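Long-range contacts in GDP-L-fucose synthase (Campylobacter jejuni subsp. jejuni serotype O:2, PDB 7M13), which uses NADPH as a GDP-D-glycero-L-gluco-heptose synthase in capsular polysaccharide biosynthesis, and belongs to the GDP-L-fucose synthase subfamily: residues G18-E26 against N169-F177; V103-S111 against A254-D262. All blocks are in the same frame, centred on the assembly; numbering follows the deposited sequence.

Both interactions belong to the Rossmann-type NADP-binding domain, and both touch the bound cofactor. Interaction 1 sets the start of helix 19-30 against the end of strand 162-171. It holds the pyrophosphate and the nicotinamide amide. Interaction 2 lays helix 247-260 along strand 105-111 and reaches the nicotinamide ribose through Phe-109. The two strands are neighbours in one sheet. The contact centres lie about 17 Å apart, but they touch: Leu-24 CD2 of interaction 1 is 4.0 Å from Ala-254 CB of interaction 2. The side chains of Ala-20 and Phe-109 are about 5 Å apart at their nearest atoms. Along the chain the four segments alternate.

Interaction 1: G18-E26 against N169-F177; sequences GTAGTALVE and NLYGTKANF. With NAP (NADP nicotinamide-adenine-dinucleotide phosphate), chain E.
Thr-19 and Leu-170 form the tight part of this contact. Their side chains pass each other in opposite directions, with Thr-19 CG2 3.7 Å from Leu-170 CD2. Leu-170 turns CG to the side opposite its backbone N (chi1 -173°), which carries CD2 over the start of the helix. The same methyl lies 4.0 Å from Ala-20 CB. Leu-250 of helix 247-260 packs on both Ala-20 and Leu-170.

The other side of Thr-19 is wetter. Its OG1 is hydrogen-bonded to two waters, one of which donates to Lys-174 O. Another water joins Thr-19 O to Lys-174 O. Farther along the helix, Thr-22 CG2 only brushes the Lys-174 chain. At the far end of the contact Lys-174 NZ makes a salt bridge to Glu-26 OE2 at 3.0 Å, with weak hydrogen-bond geometry. Trp-345 adds a cation-pi contact to this lysine.

The cofactor is gripped by backbone amides. Thr-19 N gives a hydrogen bond to NAP O2A (3.0 Å). Ala-20 N gives a nearly straight one to NAP O2N (2.8 Å, 176°). Both belong to the glycine-rich turn and helix start of the Rossmann fold. From the end of strand 162-171, Leu-170 N donates to the carboxamide oxygen NAP O7N (2.9 Å). The amides at the helix start, with the helix dipole behind them, probably offset the negative charge of the pyrophosphate.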
loop_
_atom_site.group_PDB
_atom_site.type_symbol
_atom_site.label_atom_id
_atom_site.label_comp_id
_atom_site.label_asym_id
_atom_site.label_seq_id
_atom_site.Cartn_x
_atom_site.Cartn_y
_atom_site.Cartn_z
ATOM N N GLY B 18 16.330 0.591 -18.503
ATOM C CA GLY B 18 16.558 1.683 -17.544
ATOM C C GLY B 18 17.960 1.643 -16.973
ATOM O O GLY B 18 18.811 0.802 -17.370
ATOM N N THR B 19 18.276 2.567 -16.088
ATOM C CA THR B 19 19.664 2.723 -15.593
ATOM C C THR B 19 20.108 1.446 -14.855
ATOM O O THR B 19 21.183 0.879 -15.160
ATOM C CB THR B 19 19.782 3.987 -14.750
ATOM O OG1 THR B 19 19.460 5.080 -15.616
ATOM C CG2 THR B 19 21.165 4.152 -14.172
ATOM N N ALA B 20 19.335 0.992 -13.876
ATOM C CA ALA B 20 19.662 -0.214 -13.097
ATOM C C ALA B 20 19.592 -1.424 -14.022
ATOM O O ALA B 20 20.462 -2.277 -13.919
ATOM C CB ALA B 20 18.726 -0.354 -11.910
ATOM N N GLY B 21 18.588 -1.508 -14.888
ATOM C CA GLY B 21 18.427 -2.701 -15.724
ATOM C C GLY B 21 19.607 -2.840 -16.664
ATOM O O GLY B 21 20.104 -3.960 -16.809
ATOM N N THR B 22 20.059 -1.732 -17.244
ATOM C CA THR B 22 21.191 -1.804 -18.198
ATOM C C THR B 22 22.424 -2.282 -17.432
ATOM O O THR B 22 23.187 -3.103 -17.960
ATOM C CB THR B 22 21.431 -0.462 -18.882
ATOM O OG1 THR B 22 20.275 -0.107 -19.640
ATOM C CG2 THR B 22 22.659 -0.542 -19.756
ATOM N N ALA B 23 22.700 -1.736 -16.238
ATOM C CA ALA B 23 23.840 -2.131 -15.410
ATOM C C ALA B 23 23.741 -3.609 -15.016
ATOM O O ALA B 23 24.753 -4.313 -14.986
ATOM C CB ALA B 23 23.941 -1.255 -14.179
ATOM N N LEU B 24 22.549 -4.111 -14.697
ATOM C CA LEU B 24 22.423 -5.529 -14.324
ATOM C C LEU B 24 22.720 -6.412 -15.545
ATOM O O LEU B 24 23.440 -7.417 -15.374
ATOM C CB LEU B 24 21.023 -5.797 -13.778
ATOM C CG LEU B 24 20.873 -5.458 -12.315
ATOM C CD1 LEU B 24 19.397 -5.290 -11.998
ATOM C CD2 LEU B 24 21.503 -6.525 -11.450
ATOM N N VAL B 25 22.159 -6.060 -16.694
ATOM C CA VAL B 25 22.409 -6.864 -17.925
ATOM C C VAL B 25 23.921 -6.922 -18.138
ATOM O O VAL B 25 24.446 -8.022 -18.306
ATOM C CB VAL B 25 21.687 -6.325 -19.163
ATOM C CG1 VAL B 25 22.174 -7.067 -20.409
ATOM C CG2 VAL B 25 20.175 -6.416 -19.086
ATOM N N GLU B 26 24.604 -5.780 -18.132
ATOM C CA GLU B 26 26.070 -5.763 -18.438
ATOM C C GLU B 26 26.875 -6.529 -17.386
ATOM O O GLU B 26 27.821 -7.261 -17.745
ATOM C CB GLU B 26 26.564 -4.326 -18.570
ATOM C CG GLU B 26 26.048 -3.658 -19.824
ATOM C CD GLU B 26 26.421 -2.188 -19.934
ATOM O OE1 GLU B 26 26.898 -1.609 -18.913
ATOM O OE2 GLU B 26 26.193 -1.619 -21.026
ATOM N N ASN B 169 19.515 7.696 -4.480
ATOM C CA ASN B 169 19.806 8.360 -5.780
ATOM C C ASN B 169 20.746 7.472 -6.567
ATOM O O ASN B 169 21.832 7.178 -6.087
ATOM C CB ASN B 169 20.453 9.750 -5.660
ATOM C CG ASN B 169 19.571 10.768 -4.987
ATOM O OD1 ASN B 169 18.621 11.263 -5.588
ATOM N ND2 ASN B 169 19.863 11.021 -3.716
ATOM N N LEU B 170 20.326 7.068 -7.760
ATOM C CA LEU B 170 21.123 6.228 -8.661
ATOM C C LEU B 170 21.812 7.130 -9.678
ATOM O O LEU B 170 21.239 8.155 -10.084
ATOM C CB LEU B 170 20.174 5.235 -9.327
ATOM C CG LEU B 170 20.825 4.158 -10.172
ATOM C CD1 LEU B 170 21.697 3.234 -9.351
ATOM C CD2 LEU B 170 19.722 3.374 -10.883
ATOM N N TYR B 171 23.010 6.738 -10.042
ATOM C CA TYR B 171 23.693 7.286 -11.234
ATOM C C TYR B 171 24.457 6.115 -11.813
ATOM O O TYR B 171 24.425 5.027 -11.272
ATOM C CB TYR B 171 24.551 8.505 -10.866
ATOM C CG TYR B 171 25.850 8.200 -10.168
ATOM C CD1 TYR B 171 25.896 7.739 -8.857
ATOM C CD2 TYR B 171 27.070 8.348 -10.820
ATOM C CE1 TYR B 171 27.085 7.423 -8.219
ATOM C CE2 TYR B 171 28.269 8.077 -10.180
ATOM C CZ TYR B 171 28.293 7.605 -8.882
ATOM O OH TYR B 171 29.472 7.316 -8.270
ATOM N N GLY B 172 25.130 6.280 -12.933
ATOM C CA GLY B 172 25.956 5.153 -13.384
ATOM C C GLY B 172 26.681 5.512 -14.643
ATOM O O GLY B 172 26.567 6.664 -15.065
ATOM N N THR B 173 27.382 4.553 -15.221
ATOM C CA THR B 173 28.207 4.805 -16.418
ATOM C C THR B 173 27.242 5.155 -17.556
ATOM O O THR B 173 27.320 6.292 -18.076
ATOM C CB THR B 173 29.120 3.603 -16.646
ATOM O OG1 THR B 173 29.967 3.547 -15.495
ATOM C CG2 THR B 173 29.928 3.707 -17.919
ATOM N N LYS B 174 26.306 4.248 -17.861
ATOM C CA LYS B 174 25.283 4.450 -18.917
ATOM C C LYS B 174 23.993 4.993 -18.297
ATOM O O LYS B 174 22.991 4.250 -18.262
ATOM C CB LYS B 174 25.032 3.142 -19.661
ATOM C CG LYS B 174 26.285 2.488 -20.232
ATOM C CD LYS B 174 25.963 1.464 -21.301
ATOM C CE LYS B 174 27.168 1.044 -22.118
ATOM N NZ LYS B 174 28.268 0.565 -21.252
ATOM N N ALA B 175 24.018 6.256 -17.870
ATOM C CA ALA B 175 22.933 6.934 -17.121
ATOM C C ALA B 175 21.947 7.592 -18.084
ATOM O O ALA B 175 22.188 7.575 -19.311
ATOM C CB ALA B 175 23.519 7.963 -16.180
ATOM N N ASN B 176 20.877 8.163 -17.528
ATOM C CA ASN B 176 19.851 8.918 -18.279
ATOM C C ASN B 176 20.160 10.402 -18.035
ATOM O O ASN B 176 20.020 10.870 -16.890
ATOM C CB ASN B 176 18.455 8.412 -17.903
ATOM C CG ASN B 176 17.321 9.243 -18.463
ATOM O OD1 ASN B 176 17.513 10.372 -18.913
ATOM N ND2 ASN B 176 16.126 8.686 -18.436
ATOM N N PHE B 177 20.647 11.084 -19.077
ATOM C CA PHE B 177 21.175 12.468 -19.002
ATOM C C PHE B 177 20.119 13.478 -19.457
ATOM O O PHE B 177 20.493 14.646 -19.665
ATOM C CB PHE B 177 22.433 12.587 -19.856
ATOM C CG PHE B 177 23.553 11.687 -19.412
ATOM C CD1 PHE B 177 24.367 12.045 -18.343
ATOM C CD2 PHE B 177 23.819 10.509 -20.087
ATOM C CE1 PHE B 177 25.409 11.217 -17.947
ATOM C CE2 PHE B 177 24.867 9.692 -19.692
ATOM C CZ PHE B 177 25.662 10.048 -18.628
HETATM P PA NAP E . 14.471 3.857 -14.993
HETATM O O1A NAP E . 13.472 4.956 -14.778
HETATM O O2A NAP E . 15.811 4.247 -15.568
HETATM O O5B NAP E . 13.910 2.729 -15.930
HETATM C C5B NAP E . 12.618 2.167 -15.703
HETATM C C4B NAP E . 12.371 1.193 -16.812
HETATM O O4B NAP E . 11.105 0.549 -16.536
HETATM C C3B NAP E . 12.252 1.829 -18.213
HETATM O O3B NAP E . 13.153 1.183 -19.106
HETATM C C2B NAP E . 10.781 1.642 -18.566
HETATM O O2B NAP E . 10.551 1.367 -19.948
HETATM C C1B NAP E . 10.419 0.399 -17.761
HETATM N N9A NAP E . 8.996 0.325 -17.511
HETATM C C8A NAP E . 8.213 1.213 -16.838
HETATM N N7A NAP E . 6.933 0.932 -16.879
HETATM C C5A NAP E . 6.866 -0.214 -17.642
HETATM C C6A NAP E . 5.778 -0.999 -18.063
HETATM N N6A NAP E . 4.499 -0.711 -17.799
HETATM N N1A NAP E . 6.066 -2.075 -18.829
HETATM C C2A NAP E . 7.345 -2.345 -19.122
HETATM N N3A NAP E . 8.445 -1.669 -18.785
HETATM C C4A NAP E . 8.128 -0.600 -18.045
HETATM O O3 NAP E . 14.699 3.103 -13.603
HETATM P PN NAP E . 15.942 3.195 -12.626
HETATM O O1N NAP E . 16.247 4.624 -12.398
HETATM O O2N NAP E . 16.979 2.294 -13.169
HETATM O O5D NAP E . 15.308 2.563 -11.288
HETATM C C5D NAP E . 15.420 1.184 -11.020
HETATM C C4D NAP E . 14.772 0.922 -9.690
HETATM O O4D NAP E . 15.495 1.629 -8.645
HETATM C C3D NAP E . 13.307 1.370 -9.584
HETATM O O3D NAP E . 12.559 0.470 -8.755
HETATM C C2D NAP E . 13.456 2.723 -8.947
HETATM O O2D NAP E . 12.266 3.197 -8.325
HETATM C C1D NAP E . 14.576 2.475 -7.957
HETATM N N1N NAP E . 15.218 3.745 -7.551
HETATM C C2N NAP E . 15.857 4.549 -8.453
HETATM C C3N NAP E . 16.359 5.748 -8.074
HETATM C C7N NAP E . 17.052 6.669 -9.015
HETATM O O7N NAP E . 17.637 7.670 -8.555
HETATM N N7N NAP E . 17.021 6.372 -10.312
HETATM C C4N NAP E . 16.281 6.163 -6.688
HETATM C C5N NAP E . 15.630 5.245 -5.780
HETATM C C6N NAP E . 15.080 4.159 -6.227
HETATM P P2B NAP E . 10.555 2.569 -21.031
HETATM O O1X NAP E . 12.015 2.879 -21.213
HETATM O O2X NAP E . 9.733 3.677 -20.539
HETATM O O3X NAP E . 9.913 1.929 -22.277
HETATM O O HOH W 1 20.213 7.723 -14.303
HETATM O O HOH W 2 23.504 2.035 -15.904
HETATM O O HOH W 3 19.998 4.977 -18.461
#

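Interaction 2: V103-S111 against A254-D262; sequences VKKLVFFGS and AIYTMQNID. With NAP (NADP nicotinamide-adenine-dinucleotide phosphate), chain E.
Lys-105 swings CG away from a staggered position (chi1 -149°) and then runs extended, which carries NZ to the far end of the 254-262 segment. Met-258 bends at chi2 (-60°), which brings SD alongside CB and CG of Lys-105 and CE to Val-107. The setting is a Rossmann fold. Strand 105-111 lies inside the sheet, between strands 63-66 and 162-171, and helix 247-260 covers one face of it. The axes of strand 105-111 and of helix residues 254-260 approach to 8.9 Å and run roughly antiparallel, at 148°.

Lys-105 NZ has four hydrogen-bond acceptors in this segment. It makes a salt bridge to Asp-262 OD1 at 2.6 Å, coming from above the carboxylate plane. It also bonds to Met-258 O at 2.8 Å and to Ile-261 O at 2.8 Å, in both cases from above the carbonyl plane. The bond to Thr-257 O, at 3.0 Å, lies closer to the plane of its carbonyl. An ammonium has three hydrogens, so at least one is shared. This ring of oxygens probably keeps the buried lysine charged. The Asp-262 side chain is also about 4 Å, at its nearest atom, from a bound magnesium ion.

The rest of the contact is apolar. Met-258 CE meets Val-107 CG2 at 3.8 Å. Thr-257 CG2 touches the same valine methyl more loosely. Phe-109 offers its ring edge to the helix, with CZ 3.9 Å from Ala-254 CB. Its backbone faces the cofactor site: Phe-109 O accepts a hydrogen bond from Lys-144 NZ and a weak one, at 3.3 Å, from the ribose hydroxyl NAP O3D.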
loop_
_atom_site.group_PDB
_atom_site.type_symbol
_atom_site.label_atom_id
_atom_site.label_comp_id
_atom_site.label_asym_id
_atom_site.label_seq_id
_atom_site.Cartn_x
_atom_site.Cartn_y
_atom_site.Cartn_z
ATOM N N VAL B 103 9.380 -19.060 -9.358
ATOM C CA VAL B 103 10.643 -18.286 -9.380
ATOM C C VAL B 103 11.409 -18.621 -8.097
ATOM O O VAL B 103 10.810 -18.727 -7.018
ATOM C CB VAL B 103 10.340 -16.788 -9.500
ATOM C CG1 VAL B 103 11.535 -15.960 -9.023
ATOM C CG2 VAL B 103 9.909 -16.431 -10.907
ATOM N N LYS B 104 12.713 -18.867 -8.222
ATOM C CA LYS B 104 13.539 -19.191 -7.049
ATOM C C LYS B 104 13.776 -17.965 -6.175
ATOM O O LYS B 104 13.579 -18.063 -4.968
ATOM C CB LYS B 104 14.856 -19.806 -7.504
ATOM C CG LYS B 104 14.653 -21.114 -8.224
ATOM C CD LYS B 104 15.921 -21.754 -8.725
ATOM C CE LYS B 104 15.675 -23.145 -9.277
ATOM N NZ LYS B 104 14.930 -23.111 -10.568
ATOM N N LYS B 105 14.179 -16.848 -6.759
ATOM C CA LYS B 105 14.461 -15.644 -5.977
ATOM C C LYS B 105 14.182 -14.402 -6.813
ATOM O O LYS B 105 14.313 -14.451 -8.047
ATOM C CB LYS B 105 15.923 -15.670 -5.593
ATOM C CG LYS B 105 16.277 -15.033 -4.295
ATOM C CD LYS B 105 17.580 -15.650 -3.798
ATOM C CE LYS B 105 18.121 -14.719 -2.774
ATOM N NZ LYS B 105 19.323 -15.298 -2.175
ATOM N N LEU B 106 13.763 -13.336 -6.143
ATOM C CA LEU B 106 13.440 -12.049 -6.772
ATOM C C LEU B 106 14.074 -10.946 -5.949
ATOM O O LEU B 106 14.066 -11.056 -4.720
ATOM C CB LEU B 106 11.910 -11.906 -6.807
ATOM C CG LEU B 106 11.334 -10.608 -7.393
ATOM C CD1 LEU B 106 9.993 -10.891 -8.071
ATOM C CD2 LEU B 106 11.165 -9.547 -6.322
ATOM N N VAL B 107 14.598 -9.942 -6.636
ATOM C CA VAL B 107 15.074 -8.696 -5.991
ATOM C C VAL B 107 14.255 -7.541 -6.525
ATOM O O VAL B 107 14.083 -7.409 -7.736
ATOM C CB VAL B 107 16.565 -8.470 -6.231
ATOM C CG1 VAL B 107 16.975 -7.058 -5.810
ATOM C CG2 VAL B 107 17.381 -9.520 -5.516
ATOM N N PHE B 108 13.666 -6.772 -5.626
ATOM C CA PHE B 108 12.869 -5.575 -5.914
ATOM C C PHE B 108 13.640 -4.372 -5.387
ATOM O O PHE B 108 14.288 -4.465 -4.341
ATOM C CB PHE B 108 11.501 -5.674 -5.232
ATOM C CG PHE B 108 10.670 -4.419 -5.250
ATOM C CD1 PHE B 108 10.293 -3.850 -6.455
ATOM C CD2 PHE B 108 10.185 -3.878 -4.076
ATOM C CE1 PHE B 108 9.519 -2.706 -6.489
ATOM C CE2 PHE B 108 9.423 -2.726 -4.111
ATOM C CZ PHE B 108 9.111 -2.144 -5.316
ATOM N N PHE B 109 13.490 -3.218 -5.996
ATOM C CA PHE B 109 14.178 -1.980 -5.554
ATOM C C PHE B 109 13.160 -1.004 -4.986
ATOM O O PHE B 109 12.152 -0.640 -5.661
ATOM C CB PHE B 109 14.968 -1.364 -6.689
ATOM C CG PHE B 109 16.055 -2.279 -7.176
ATOM C CD1 PHE B 109 17.275 -2.332 -6.515
ATOM C CD2 PHE B 109 15.800 -3.194 -8.180
ATOM C CE1 PHE B 109 18.258 -3.210 -6.944
ATOM C CE2 PHE B 109 16.790 -4.071 -8.595
ATOM C CZ PHE B 109 18.007 -4.091 -7.957
ATOM N N GLY B 110 13.389 -0.567 -3.747
ATOM C CA GLY B 110 12.628 0.505 -3.125
ATOM C C GLY B 110 13.349 1.836 -3.218
ATOM O O GLY B 110 14.513 1.878 -3.664
ATOM N N SER B 111 12.678 2.881 -2.772
ATOM C CA SER B 111 13.160 4.271 -2.777
ATOM C C SER B 111 13.126 4.790 -1.352
ATOM O O SER B 111 12.192 4.441 -0.611
ATOM C CB SER B 111 12.300 5.126 -3.702
ATOM O OG SER B 111 12.458 6.495 -3.416
ATOM N N ALA B 254 22.906 -6.262 -5.841
ATOM C CA ALA B 254 21.749 -7.061 -6.297
ATOM C C ALA B 254 22.175 -8.492 -6.589
ATOM O O ALA B 254 21.506 -9.454 -6.141
ATOM C CB ALA B 254 21.101 -6.387 -7.479
ATOM N N ILE B 255 23.329 -8.665 -7.245
ATOM C CA ILE B 255 23.817 -10.035 -7.535
ATOM C C ILE B 255 24.300 -10.689 -6.236
ATOM O O ILE B 255 24.049 -11.879 -5.968
ATOM C CB ILE B 255 24.898 -10.013 -8.622
ATOM C CG1 ILE B 255 24.309 -9.530 -9.947
ATOM C CG2 ILE B 255 25.500 -11.404 -8.712
ATOM C CD1 ILE B 255 25.337 -9.110 -10.965
ATOM N N TYR B 256 24.965 -9.938 -5.362
ATOM C CA TYR B 256 25.382 -10.487 -4.060
ATOM C C TYR B 256 24.172 -10.990 -3.261
ATOM O O TYR B 256 24.218 -12.040 -2.610
ATOM C CB TYR B 256 26.137 -9.429 -3.257
ATOM C CG TYR B 256 26.587 -9.922 -1.920
ATOM C CD1 TYR B 256 27.808 -10.555 -1.796
ATOM C CD2 TYR B 256 25.804 -9.768 -0.783
ATOM C CE1 TYR B 256 28.221 -11.046 -0.570
ATOM C CE2 TYR B 256 26.200 -10.270 0.439
ATOM C CZ TYR B 256 27.419 -10.910 0.539
ATOM O OH TYR B 256 27.852 -11.402 1.748
ATOM N N THR B 257 23.097 -10.208 -3.279
ATOM C CA THR B 257 21.840 -10.587 -2.603
ATOM C C THR B 257 21.359 -11.906 -3.179
ATOM O O THR B 257 21.055 -12.801 -2.417
ATOM C CB THR B 257 20.766 -9.496 -2.769
ATOM O OG1 THR B 257 21.227 -8.276 -2.179
ATOM C CG2 THR B 257 19.529 -9.835 -1.952
ATOM N N MET B 258 21.238 -12.014 -4.501
ATOM C CA MET B 258 20.777 -13.284 -5.097
ATOM C C MET B 258 21.651 -14.434 -4.597
ATOM O O MET B 258 21.126 -15.506 -4.280
ATOM C CB MET B 258 20.885 -13.252 -6.626
ATOM C CG MET B 258 19.854 -12.446 -7.277
ATOM S SD MET B 258 18.162 -13.069 -6.905
ATOM C CE MET B 258 17.282 -12.242 -8.223
ATOM N N GLN B 259 22.966 -14.225 -4.546
ATOM C CA GLN B 259 23.875 -15.356 -4.312
ATOM C C GLN B 259 24.019 -15.658 -2.830
ATOM O O GLN B 259 24.533 -16.751 -2.515
ATOM C CB GLN B 259 25.253 -15.091 -4.922
ATOM C CG GLN B 259 25.250 -14.924 -6.412
ATOM C CD GLN B 259 24.673 -16.115 -7.129
ATOM O OE1 GLN B 259 23.479 -16.374 -7.065
ATOM N NE2 GLN B 259 25.504 -16.805 -7.894
ATOM N N ASN B 260 23.658 -14.738 -1.926
ATOM C CA ASN B 260 24.108 -14.861 -0.511
ATOM C C ASN B 260 23.007 -14.560 0.511
ATOM O O ASN B 260 23.157 -15.013 1.660
ATOM C CB ASN B 260 25.287 -13.934 -0.206
ATOM C CG ASN B 260 26.521 -14.362 -0.968
ATOM O OD1 ASN B 260 27.143 -15.367 -0.627
ATOM N ND2 ASN B 260 26.804 -13.678 -2.058
ATOM N N ILE B 261 22.000 -13.753 0.186
ATOM C CA ILE B 261 21.059 -13.231 1.217
ATOM C C ILE B 261 19.693 -13.840 0.947
ATOM O O ILE B 261 19.062 -13.522 -0.065
ATOM C CB ILE B 261 21.013 -11.701 1.218
ATOM C CG1 ILE B 261 22.382 -11.095 1.508
ATOM C CG2 ILE B 261 19.968 -11.246 2.235
ATOM C CD1 ILE B 261 22.423 -9.612 1.321
ATOM N N ASP B 262 19.266 -14.708 1.852
ATOM C CA ASP B 262 17.959 -15.371 1.803
ATOM C C ASP B 262 17.072 -14.790 2.908
ATOM O O ASP B 262 17.568 -14.185 3.856
ATOM C CB ASP B 262 18.152 -16.882 1.897
ATOM C CG ASP B 262 18.961 -17.439 0.723
ATOM O OD1 ASP B 262 18.651 -17.091 -0.451
ATOM O OD2 ASP B 262 19.914 -18.222 0.972
HETATM P PA NAP E . 14.471 3.857 -14.993
HETATM O O1A NAP E . 13.472 4.956 -14.778
HETATM O O2A NAP E . 15.811 4.247 -15.568
HETATM O O5B NAP E . 13.910 2.729 -15.930
HETATM C C5B NAP E . 12.618 2.167 -15.703
HETATM C C4B NAP E . 12.371 1.193 -16.812
HETATM O O4B NAP E . 11.105 0.549 -16.536
HETATM C C3B NAP E . 12.252 1.829 -18.213
HETATM O O3B NAP E . 13.153 1.183 -19.106
HETATM C C2B NAP E . 10.781 1.642 -18.566
HETATM O O2B NAP E . 10.551 1.367 -19.948
HETATM C C1B NAP E . 10.419 0.399 -17.761
HETATM N N9A NAP E . 8.996 0.325 -17.511
HETATM C C8A NAP E . 8.213 1.213 -16.838
HETATM N N7A NAP E . 6.933 0.932 -16.879
HETATM C C5A NAP E . 6.866 -0.214 -17.642
HETATM C C6A NAP E . 5.778 -0.999 -18.063
HETATM N N6A NAP E . 4.499 -0.711 -17.799
HETATM N N1A NAP E . 6.066 -2.075 -18.829
HETATM C C2A NAP E . 7.345 -2.345 -19.122
HETATM N N3A NAP E . 8.445 -1.669 -18.785
HETATM C C4A NAP E . 8.128 -0.600 -18.045
HETATM O O3 NAP E . 14.699 3.103 -13.603
HETATM P PN NAP E . 15.942 3.195 -12.626
HETATM O O1N NAP E . 16.247 4.624 -12.398
HETATM O O2N NAP E . 16.979 2.294 -13.169
HETATM O O5D NAP E . 15.308 2.563 -11.288
HETATM C C5D NAP E . 15.420 1.184 -11.020
HETATM C C4D NAP E . 14.772 0.922 -9.690
HETATM O O4D NAP E . 15.495 1.629 -8.645
HETATM C C3D NAP E . 13.307 1.370 -9.584
HETATM O O3D NAP E . 12.559 0.470 -8.755
HETATM C C2D NAP E . 13.456 2.723 -8.947
HETATM O O2D NAP E . 12.266 3.197 -8.325
HETATM C C1D NAP E . 14.576 2.475 -7.957
HETATM N N1N NAP E . 15.218 3.745 -7.551
HETATM C C2N NAP E . 15.857 4.549 -8.453
HETATM C C3N NAP E . 16.359 5.748 -8.074
HETATM C C7N NAP E . 17.052 6.669 -9.015
HETATM O O7N NAP E . 17.637 7.670 -8.555
HETATM N N7N NAP E . 17.021 6.372 -10.312
HETATM C C4N NAP E . 16.281 6.163 -6.688
HETATM C C5N NAP E . 15.630 5.245 -5.780
HETATM C C6N NAP E . 15.080 4.159 -6.227
HETATM P P2B NAP E . 10.555 2.569 -21.031
HETATM O O1X NAP E . 12.015 2.879 -21.213
HETATM O O2X NAP E . 9.733 3.677 -20.539
HETATM O O3X NAP E . 9.913 1.929 -22.277
#